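Local coordinates for protein 2-methyl-3-hydroxypyridine-5-carboxylic acid oxygenase (Mesorhizobium loti, PDB 3ALJ) that catalyses the FAD-dependent oxygenation of 2-methyl-3-hydroxypyridine-5-carboxylic acid, probably opening its pyridine ring, at residues K31-D36 and S310-L315; A304-F309 and T330-I335. All blocks are in the same frame, centred on the assembly; numbering follows the deposited sequence.

Interaction 1. Residues K31-D36 and S310-L315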
# COMPACT_ATOMS: atom_id res chain seq x y z
N LYS A 31 2.37 18.05 -10.17
CA LYS A 31 1.64 19.36 -10.21
C LYS A 31 2.39 20.40 -9.33
O LYS A 31 2.48 21.58 -9.73
CB LYS A 31 0.17 19.17 -9.76
CG LYS A 31 -0.76 20.40 -9.92
CD LYS A 31 -1.04 20.62 -11.46
CE LYS A 31 -1.98 21.84 -11.37
NZ LYS A 31 -2.30 22.28 -12.76
N GLN A 32 2.97 19.96 -8.22
CA GLN A 32 3.69 20.96 -7.35
C GLN A 32 4.92 21.43 -8.06
O GLN A 32 5.31 22.60 -7.80
CB GLN A 32 4.11 20.25 -6.03
CG GLN A 32 2.98 20.03 -5.08
CD GLN A 32 3.40 19.38 -3.75
OE1 GLN A 32 2.69 19.57 -2.75
NE2 GLN A 32 4.54 18.66 -3.74
N ASN A 33 5.50 20.66 -8.94
CA ASN A 33 6.64 21.11 -9.72
C ASN A 33 6.27 21.85 -11.02
O ASN A 33 7.18 22.11 -11.84
CB ASN A 33 7.47 19.87 -10.06
CG ASN A 33 8.24 19.33 -8.83
OD1 ASN A 33 8.87 18.21 -8.86
ND2 ASN A 33 8.33 20.18 -7.81
N GLY A 34 5.00 22.14 -11.23
CA GLY A 34 4.61 22.99 -12.39
C GLY A 34 4.21 22.17 -13.62
O GLY A 34 3.88 22.76 -14.65
N TRP A 35 4.13 20.84 -13.53
CA TRP A 35 3.55 20.05 -14.66
C TRP A 35 2.07 20.34 -14.80
O TRP A 35 1.32 20.53 -13.86
CB TRP A 35 3.76 18.55 -14.42
CG TRP A 35 5.13 18.08 -14.52
CD1 TRP A 35 6.21 18.18 -13.60
CD2 TRP A 35 5.64 17.34 -15.62
NE1 TRP A 35 7.28 17.59 -14.09
CE2 TRP A 35 7.00 17.03 -15.34
CE3 TRP A 35 5.08 16.86 -16.83
CZ2 TRP A 35 7.85 16.26 -16.20
CZ3 TRP A 35 5.95 16.12 -17.67
CH2 TRP A 35 7.30 15.84 -17.38
N ASP A 36 1.65 20.25 -16.10
CA ASP A 36 0.25 20.19 -16.39
C ASP A 36 -0.13 18.69 -16.28
O ASP A 36 0.22 17.98 -17.21
CB ASP A 36 -0.03 20.76 -17.81
CG ASP A 36 -1.54 20.64 -18.18
OD1 ASP A 36 -2.39 20.17 -17.40
OD2 ASP A 36 -1.93 21.25 -19.26
N SER A 310 9.78 9.99 -6.03
CA SER A 310 11.16 9.99 -6.55
C SER A 310 11.17 10.26 -8.05
O SER A 310 12.12 10.92 -8.55
CB SER A 310 11.86 8.67 -6.29
OG SER A 310 11.99 8.52 -4.85
N LEU A 311 10.20 9.77 -8.78
CA LEU A 311 10.06 10.06 -10.25
C LEU A 311 10.04 11.54 -10.43
O LEU A 311 10.73 12.11 -11.35
CB LEU A 311 8.76 9.33 -10.80
CG LEU A 311 8.56 9.60 -12.31
CD1 LEU A 311 9.66 9.04 -13.17
CD2 LEU A 311 7.23 8.92 -12.65
N SER A 312 9.20 12.22 -9.68
CA SER A 312 9.09 13.69 -9.76
C SER A 312 10.41 14.39 -9.52
O SER A 312 10.71 15.39 -10.20
CB SER A 312 7.93 14.26 -8.89
OG SER A 312 8.27 14.42 -7.50
N GLN A 313 11.17 13.87 -8.57
CA GLN A 313 12.50 14.45 -8.27
C GLN A 313 13.43 14.31 -9.46
O GLN A 313 14.07 15.33 -9.86
CB GLN A 313 13.12 13.75 -7.08
CG GLN A 313 12.41 14.02 -5.73
CD GLN A 313 13.07 13.20 -4.66
OE1 GLN A 313 13.43 12.02 -4.82
NE2 GLN A 313 13.21 13.84 -3.50
N ASP A 314 13.48 13.16 -10.11
CA ASP A 314 14.42 12.99 -11.21
C ASP A 314 14.00 13.78 -12.42
O ASP A 314 14.96 14.11 -13.22
CB ASP A 314 14.57 11.50 -11.51
CG ASP A 314 15.57 10.84 -10.67
OD1 ASP A 314 16.76 11.05 -10.99
OD2 ASP A 314 15.31 10.03 -9.74
N LEU A 315 12.73 14.18 -12.55
CA LEU A 315 12.24 14.96 -13.67
C LEU A 315 12.61 16.42 -13.49
O LEU A 315 12.33 17.23 -14.40
CB LEU A 315 10.71 14.78 -13.88
CG LEU A 315 10.46 13.39 -14.48
CD1 LEU A 315 8.97 13.06 -14.18
CD2 LEU A 315 10.72 13.42 -16.03
O HOH W 1 9.26 16.63 -6.14
O HOH W 2 9.07 17.11 -11.77
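The indole of W35 meets L315 obliquely: CZ2 of its six-membered ring lies 3.9 Å from CD1 of L315, and CB and CD2 of the same leucine are barely farther away. The two side chains cross at about a right angle. L30 on helix 21-32 and L151 on strand 151-154 also touch the indole and the leucine, so the pair sits between helices 21-32 and 300-314 and the six-stranded sheet. The setting is the Rossmann-type FAD-binding fold, in which the turn after helix 21-32 leads into strand 36-40. A Schellman motif ends that helix. G34 is its C-prime residue, with positive phi (95°), and its N bonds back to K31 O at 3.0 Å while W35 N reaches L30 O.

The polar side of the contact runs through water. W35 NE1 donates to a water 3.0 Å away; this water lies 2.8 Å from S312 O, to which it probably donates. It thus probably links the indole N-H to the last turn of helix 300-314. The amide of N33 faces the same turn, its CG anti to the carbonyl carbon (chi1 -73°). OD1 of N33 stands 3.6 Å from S312 O; both atoms are acceptors, so the approach is not a bond.

A second water joins the amide to the serine. It donates to N33 OD1 at 3.2 Å, and in the serine conformer considered it also donates to S312 OG at 2.8 Å. S312 is deposited in two conformers, so this bridge is less certain. In this one chi1 is 82°, which sets OG between the backbone N and the carbonyl carbon, where it bonds to F309 O one turn earlier.

Interaction 2. Residues A304-F309 and T330-I335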
# COMPACT_ATOMS: atom_id res chain seq x y z
N ALA A 304 5.39 2.22 -3.44
CA ALA A 304 4.71 2.86 -4.55
C ALA A 304 4.79 4.38 -4.40
O ALA A 304 5.07 5.07 -5.40
CB ALA A 304 3.22 2.46 -4.60
N MET A 305 4.58 4.89 -3.20
CA MET A 305 4.58 6.33 -2.96
C MET A 305 6.00 6.88 -3.04
O MET A 305 6.19 7.97 -3.64
CB MET A 305 3.93 6.58 -1.60
CG MET A 305 2.42 6.32 -1.69
SD MET A 305 1.62 6.50 -0.02
CE MET A 305 1.69 8.32 0.14
N VAL A 306 6.96 6.24 -2.40
CA VAL A 306 8.42 6.68 -2.55
C VAL A 306 8.79 6.71 -4.02
O VAL A 306 9.41 7.67 -4.45
CB VAL A 306 9.34 5.77 -1.75
CG1 VAL A 306 10.82 5.96 -2.15
CG2 VAL A 306 9.20 6.13 -0.23
N ASN A 307 8.45 5.68 -4.78
CA ASN A 307 8.84 5.66 -6.23
C ASN A 307 8.14 6.70 -7.03
O ASN A 307 8.82 7.36 -7.84
CB ASN A 307 8.66 4.24 -6.76
CG ASN A 307 9.54 3.22 -6.10
OD1 ASN A 307 9.24 1.95 -6.14
ND2 ASN A 307 10.55 3.64 -5.52
N ALA A 308 6.87 6.98 -6.73
CA ALA A 308 6.19 8.01 -7.48
C ALA A 308 6.77 9.37 -7.15
O ALA A 308 6.98 10.26 -8.03
CB ALA A 308 4.72 7.94 -7.18
N PHE A 309 7.06 9.62 -5.85
CA PHE A 309 7.62 10.92 -5.54
C PHE A 309 9.00 11.06 -6.07
O PHE A 309 9.35 12.17 -6.57
CB PHE A 309 7.64 11.04 -3.95
CG PHE A 309 7.99 12.44 -3.47
CD1 PHE A 309 6.99 13.40 -3.38
CD2 PHE A 309 9.34 12.74 -3.21
CE1 PHE A 309 7.32 14.70 -2.98
CE2 PHE A 309 9.70 14.05 -2.79
CZ PHE A 309 8.73 15.00 -2.71
N THR A 330 17.28 3.52 -12.02
CA THR A 330 18.61 3.14 -11.52
C THR A 330 18.80 3.55 -10.03
O THR A 330 19.40 2.81 -9.25
CB THR A 330 19.69 3.86 -12.41
OG1 THR A 330 19.59 3.24 -13.69
CG2 THR A 330 21.14 3.56 -11.85
N ARG A 331 18.35 4.77 -9.68
CA ARG A 331 18.55 5.30 -8.33
C ARG A 331 17.72 4.58 -7.26
O ARG A 331 18.15 4.27 -6.20
CB ARG A 331 18.16 6.80 -8.36
CG ARG A 331 18.34 7.48 -7.01
CD ARG A 331 18.21 8.93 -7.17
NE ARG A 331 16.86 9.45 -7.48
CZ ARG A 331 15.98 9.85 -6.55
NH1 ARG A 331 16.28 9.69 -5.26
NH2 ARG A 331 14.75 10.40 -6.88
N ILE A 332 16.43 4.36 -7.64
CA ILE A 332 15.47 3.99 -6.58
C ILE A 332 15.10 2.52 -6.59
O ILE A 332 14.63 1.95 -5.56
CB ILE A 332 14.16 4.94 -6.76
CG1 ILE A 332 13.64 5.19 -5.43
CG2 ILE A 332 13.06 4.35 -7.79
CD1 ILE A 332 14.58 6.26 -4.63
N ARG A 333 15.22 1.81 -7.73
CA ARG A 333 14.70 0.45 -7.79
C ARG A 333 15.34 -0.49 -6.80
O ARG A 333 14.65 -1.34 -6.26
CB ARG A 333 14.61 -0.09 -9.21
CG ARG A 333 14.36 -1.54 -9.27
CD ARG A 333 14.34 -2.08 -10.69
NE ARG A 333 13.89 -3.35 -10.56
CZ ARG A 333 13.40 -4.08 -11.50
NH1 ARG A 333 13.40 -3.59 -12.75
NH2 ARG A 333 13.01 -5.29 -11.20
N PRO A 334 16.65 -0.39 -6.53
CA PRO A 334 17.21 -1.39 -5.64
C PRO A 334 16.57 -1.48 -4.24
O PRO A 334 16.44 -2.58 -3.68
CB PRO A 334 18.71 -1.04 -5.55
CG PRO A 334 18.98 -0.41 -6.93
CD PRO A 334 17.73 0.46 -7.15
N ILE A 335 16.16 -0.34 -3.69
CA ILE A 335 15.47 -0.37 -2.38
C ILE A 335 14.18 -1.24 -2.49
O ILE A 335 13.84 -2.04 -1.61
CB ILE A 335 15.10 1.07 -1.95
CG1 ILE A 335 16.40 1.99 -2.06
CG2 ILE A 335 14.43 1.00 -0.60
CD1 ILE A 335 16.04 3.43 -1.73
O HOH W 3 12.33 2.26 -4.05
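ND2 of N307 makes the shortest polar bond here, donating to a water 2.7 Å away, which in turn donates to the backbone O of I332 at 2.8 Å. The water thereby bridges two packed helices, 300-314 and 321-349, of the FAD-binding fold. The other end of the amide is also held, because OD1 of N307 bonds to T336 OG1; with both ends engaged, the rotation of the amide is probably fixed. The N307 side chain is about 9 Å from the bound FAD, near the cofactor but not touching it. The long helix is kinked at this level: P334 has no N-H to give, and I335 N makes only a weak bond to I332 O.

The direct contact is made by I332. Its chi1 of -147° puts CG2 between the backbone N and the carbonyl carbon, so that CG1 and CG2 both come within 3.5 Å of N307 ND2, a van der Waals contact and not a bond. Y368 also touches I332 and V306. A beta-mercaptoethanol, probably from crystallisation, has its nearest atom about 3 Å from the V306 side chain. V306 completes the seam more loosely, its CG1 standing 4.4 Å from CG1 of I332.

In the fold
From the N terminus, strand 13-17 leads into helix 21-32; the end of this helix and the turn after it, 31-36, meet their partner some 270 residues later. In between lie the rest of the six-stranded sheet and the whole seven-stranded one, before the chain returns in helix 300-314, where interaction 1 closes this long loop. Interaction 2 closes a short one: 304-309, earlier on that helix, pairs with 330-335 on helix 321-349, across 20 residues that contain 310-315. The two loops therefore cross, and helix 300-314 is common to both, lying between the other two helices. R331 joins the contacts directly, through a salt bridge to D314 and a probable hydrogen bond to Q313.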